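Local structure of glycerate dehydrogenase/glyoxylate reductase (Thermus thermophilus, 2CUK) at residues A[80-83]-A[84-87]; A[290-293]-A[294-298]. The protein probably reduces glyoxylate and hydroxypyruvate with NAD(P)H and belongs to the D-isomer specific 2-hydroxyacid dehydrogenases. All coordinates share one frame; numbering follows the deposited sequence.

Contact 1: A[80-83]-A[84-87]; sequences DLEA and ARER
In the beta-alpha-beta unit that runs from strand 68-70 to strand 90-92, the short helix 81-85 is N-capped by Asp80, and Arg87, just beyond the helix, folds back so that its NH1 reaches Ala83 O. Asp80 OD1 takes the amide of Ala83 N at 2.7 Å, met from above the carboxylate plane, while Asp80 O, Leu81 O and Glu82 O accept from the amides of Ala84, Arg85 and Glu86. On the outer side Glu82 and Arg85 run abreast. Their salt bridge joins Arg85 NE to Glu82 OE1 at 3.2 Å; the oxygen sits close to the guanidinium plane, but the N-H comes in above the carboxylate plane, the two flat groups being turned 32° apart, so this is no flat, two-pronged bridge. A water donates to Glu82 OE1 and, weakly, to Glu86 OE2. The stretched-out Arg87 chain lays its CG 3.2 Å from Ala83 O and brings NH1 to that oxygen at 2.8 Å, from the flank of the carbonyl and tilted from its plane. Its NE forms a salt bridge with Asp61 OD1 of helix 57-62. Cutting Arg87 back to an alanine is likely to leave Ala83 O without this donor and Asp61 without its charged mate. A carboxylate thus caps the N terminus, and a guanidinium from the following residues grips a carbonyl one turn back while tying the helix to its neighbour.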
loop_
_atom_site.group_PDB
_atom_site.type_symbol
_atom_site.label_atom_id
_atom_site.label_comp_id
_atom_site.label_asym_id
_atom_site.label_seq_id
_atom_site.Cartn_x
_atom_site.Cartn_y
_atom_site.Cartn_z
ATOM N N ASP A 80 8.719 4.631 -34.459
ATOM C CA ASP A 80 9.205 3.789 -35.549
ATOM C C ASP A 80 10.722 3.952 -35.548
ATOM O O ASP A 80 11.251 4.883 -36.150
ATOM C CB ASP A 80 8.634 4.259 -36.889
ATOM C CG ASP A 80 8.987 3.323 -38.034
ATOM O OD1 ASP A 80 10.112 2.782 -38.043
ATOM O OD2 ASP A 80 8.143 3.137 -38.938
ATOM N N LEU A 81 11.413 3.049 -34.861
ATOM C CA LEU A 81 12.864 3.118 -34.749
ATOM C C LEU A 81 13.598 3.018 -36.083
ATOM O O LEU A 81 14.554 3.755 -36.326
ATOM C CB LEU A 81 13.366 2.026 -33.799
ATOM C CG LEU A 81 12.769 2.020 -32.386
ATOM C CD1 LEU A 81 13.385 0.884 -31.585
ATOM C CD2 LEU A 81 13.022 3.354 -31.701
ATOM N N GLU A 82 13.155 2.109 -36.943
ATOM C CA GLU A 82 13.794 1.933 -38.242
ATOM C C GLU A 82 13.601 3.161 -39.125
ATOM O O GLU A 82 14.482 3.515 -39.909
ATOM C CB GLU A 82 13.250 0.683 -38.938
ATOM C CG GLU A 82 13.520 -0.605 -38.171
ATOM C CD GLU A 82 14.972 -0.733 -37.737
ATOM O OE1 GLU A 82 15.866 -0.657 -38.606
ATOM O OE2 GLU A 82 15.220 -0.911 -36.525
ATOM N N ALA A 83 12.453 3.815 -38.993
ATOM C CA ALA A 83 12.180 5.013 -39.775
ATOM C C ALA A 83 13.165 6.101 -39.364
ATOM O O ALA A 83 13.677 6.841 -40.202
ATOM C CB ALA A 83 10.755 5.483 -39.540
ATOM N N ALA A 84 13.430 6.189 -38.066
ATOM C CA ALA A 84 14.362 7.181 -37.544
ATOM C C ALA A 84 15.781 6.854 -37.999
ATOM O O ALA A 84 16.529 7.736 -38.422
ATOM C CB ALA A 84 14.291 7.211 -36.020
ATOM N N ARG A 85 16.146 5.581 -37.907
ATOM C CA ARG A 85 17.473 5.128 -38.309
ATOM C C ARG A 85 17.730 5.513 -39.764
ATOM O O ARG A 85 18.763 6.097 -40.093
ATOM C CB ARG A 85 17.576 3.609 -38.157
ATOM C CG ARG A 85 18.958 3.045 -38.455
ATOM C CD ARG A 85 18.922 1.527 -38.508
ATOM N NE ARG A 85 18.296 0.955 -37.318
ATOM C CZ ARG A 85 18.810 1.016 -36.094
ATOM N NH1 ARG A 85 19.969 1.625 -35.884
ATOM N NH2 ARG A 85 18.158 0.469 -35.076
ATOM N N GLU A 86 16.771 5.179 -40.623
ATOM C CA GLU A 86 16.851 5.467 -42.050
ATOM C C GLU A 86 16.947 6.962 -42.336
ATOM O O GLU A 86 17.288 7.366 -43.447
ATOM C CB GLU A 86 15.627 4.883 -42.759
ATOM C CG GLU A 86 15.611 3.358 -42.800
ATOM C CD GLU A 86 14.230 2.785 -43.059
ATOM O OE1 GLU A 86 13.509 3.309 -43.935
ATOM O OE2 GLU A 86 13.867 1.797 -42.390
ATOM N N ARG A 87 16.652 7.779 -41.332
ATOM C CA ARG A 87 16.707 9.227 -41.496
ATOM C C ARG A 87 17.827 9.862 -40.685
ATOM O O ARG A 87 17.914 11.085 -40.584
ATOM C CB ARG A 87 15.366 9.845 -41.103
ATOM C CG ARG A 87 14.235 9.442 -42.024
ATOM C CD ARG A 87 12.892 9.951 -41.533
ATOM N NE ARG A 87 11.838 9.687 -42.508
ATOM C CZ ARG A 87 11.499 8.474 -42.935
ATOM N NH1 ARG A 87 12.130 7.402 -42.471
ATOM N NH2 ARG A 87 10.536 8.333 -43.838
HETATM O O HOH W 1 16.514 -0.013 -41.604
#

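Contact 2: A[290-293]-A[294-298]; sequences AEVA and VENLL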
loop_
_atom_site.group_PDB
_atom_site.type_symbol
_atom_site.label_atom_id
_atom_site.label_comp_id
_atom_site.label_asym_id
_atom_site.label_seq_id
_atom_site.Cartn_x
_atom_site.Cartn_y
_atom_site.Cartn_z
ATOM N N ALA A 290 12.916 13.474 -16.606
ATOM C CA ALA A 290 13.088 14.693 -17.389
ATOM C C ALA A 290 14.573 15.018 -17.539
ATOM O O ALA A 290 15.023 15.380 -18.624
ATOM C CB ALA A 290 12.356 15.857 -16.720
ATOM N N GLU A 291 15.328 14.887 -16.450
ATOM C CA GLU A 291 16.760 15.163 -16.474
ATOM C C GLU A 291 17.478 14.244 -17.458
ATOM O O GLU A 291 18.351 14.681 -18.205
ATOM C CB GLU A 291 17.384 14.957 -15.090
ATOM C CG GLU A 291 16.718 15.702 -13.954
ATOM C CD GLU A 291 17.409 15.448 -12.623
ATOM O OE1 GLU A 291 17.715 14.271 -12.315
ATOM O OE2 GLU A 291 17.642 16.424 -11.883
ATOM N N VAL A 292 17.113 12.965 -17.442
ATOM C CA VAL A 292 17.732 11.982 -18.323
ATOM C C VAL A 292 17.396 12.238 -19.790
ATOM O O VAL A 292 18.263 12.118 -20.659
ATOM C CB VAL A 292 17.315 10.545 -17.923
ATOM C CG1 VAL A 292 17.877 9.536 -18.911
ATOM C CG2 VAL A 292 17.830 10.235 -16.518
ATOM N N ALA A 293 16.145 12.587 -20.074
ATOM C CA ALA A 293 15.753 12.873 -21.450
ATOM C C ALA A 293 16.510 14.118 -21.925
ATOM O O ALA A 293 17.023 14.159 -23.043
ATOM C CB ALA A 293 14.251 13.104 -21.534
ATOM N N VAL A 294 16.582 15.128 -21.065
ATOM C CA VAL A 294 17.285 16.362 -21.397
ATOM C C VAL A 294 18.763 16.086 -21.672
ATOM O O VAL A 294 19.327 16.602 -22.638
ATOM C CB VAL A 294 17.147 17.394 -20.253
ATOM C CG1 VAL A 294 18.183 18.507 -20.403
ATOM C CG2 VAL A 294 15.749 17.977 -20.270
ATOM N N GLU A 295 19.386 15.271 -20.826
ATOM C CA GLU A 295 20.795 14.928 -20.997
ATOM C C GLU A 295 21.020 14.293 -22.367
ATOM O O GLU A 295 21.884 14.729 -23.133
ATOM C CB GLU A 295 21.242 13.954 -19.905
ATOM C CG GLU A 295 22.705 13.547 -19.996
ATOM C CD GLU A 295 23.655 14.726 -19.847
ATOM O OE1 GLU A 295 23.604 15.397 -18.793
ATOM O OE2 GLU A 295 24.451 14.983 -20.779
ATOM N N ASN A 296 20.241 13.258 -22.670
ATOM C CA ASN A 296 20.350 12.570 -23.950
ATOM C C ASN A 296 20.180 13.530 -25.130
ATOM O O ASN A 296 20.968 13.504 -26.075
ATOM C CB ASN A 296 19.307 11.448 -24.037
ATOM C CG ASN A 296 19.756 10.176 -23.333
ATOM O OD1 ASN A 296 20.583 9.421 -23.852
ATOM N ND2 ASN A 296 19.219 9.938 -22.140
ATOM N N LEU A 297 19.157 14.378 -25.073
ATOM C CA LEU A 297 18.910 15.324 -26.154
ATOM C C LEU A 297 20.078 16.291 -26.338
ATOM O O LEU A 297 20.563 16.471 -27.453
ATOM C CB LEU A 297 17.608 16.097 -25.908
ATOM C CG LEU A 297 17.162 17.081 -26.998
ATOM C CD1 LEU A 297 15.650 17.208 -26.994
ATOM C CD2 LEU A 297 17.819 18.436 -26.782
ATOM N N LEU A 298 20.534 16.911 -25.252
ATOM C CA LEU A 298 21.655 17.842 -25.341
ATOM C C LEU A 298 22.893 17.140 -25.882
ATOM O O LEU A 298 23.626 17.698 -26.699
ATOM C CB LEU A 298 21.973 18.453 -23.972
ATOM C CG LEU A 298 21.114 19.645 -23.538
ATOM C CD1 LEU A 298 21.503 20.079 -22.133
ATOM C CD2 LEU A 298 21.308 20.792 -24.516
#
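Residues 290-298 make two and a half turns of regular alpha helix, in which Ala290 O, Glu291 O, Val292 O and Ala293 O accept from the amides of Val294, Glu295, Asn296 and Leu297 at 2.9 to 3.0 Å. One of these carbonyls carries a second load. Val292 O takes Asn296 N in a nearly straight bond, 174° at the hydrogen, and also the side-chain Asn296 ND2 at 2.8 Å, with a more bent approach of 146°. The two donors come from opposite faces of the carbonyl plane, the side-chain one well above it. Asn296 can do this because its CG stands beside its own backbone N, anti to the carbonyl carbon (chi1 -82°), which lets the amide lie back over the preceding turn. There ND2 also passes Val292 CG1 at 3.5 Å, the valine flanking the amide. The other end of the amide is engaged as well: Asn296 OD1 accepts from Asn308 N, and this pair of bonds fixes which way round the amide sits. On another side of the helix Val294 CG2 rests 3.2 Å from Ala290 O, one turn back. Glu295 keeps its CB 3.4 Å from Glu291 O, but its bent chain carries the carboxylate off to a salt bridge with Arg16. Around this part of helix 283-301, Val294, Leu297 and Leu298 pack on Leu17 of helix 15-19, and Leu297 reaches on to Val68 and Ala70 of strand 68-70. Asn296 instead faces the loop of Pro306, Pro307 and Asn308, so the helix is lodged between helix 15-19, the five-stranded parallel sheet and the C-terminal segment.

Coming from the N terminus, the chain first reaches contact 1, in the crossover that leaves strand 68-70 and returns at strand 90-92. It then builds the six-stranded parallel sheet of the NAD-binding domain before contact 2 forms in helix 283-301. The two are in series, neither nested nor crossing: contact 1 closes a short helix with its cap and the turn after it, contact 2 only turns within one long helix. The centres of contacts 1 and 2 are 20 Å apart, and they do not touch. Both nevertheless pack on the five-stranded sheet: contact 2 lies against strand 68-70, and contact 1 against strand 90-92. The chain's end joins their surroundings, with Asn308 beside 290-298 and Val310 and Val311 beside 80-87.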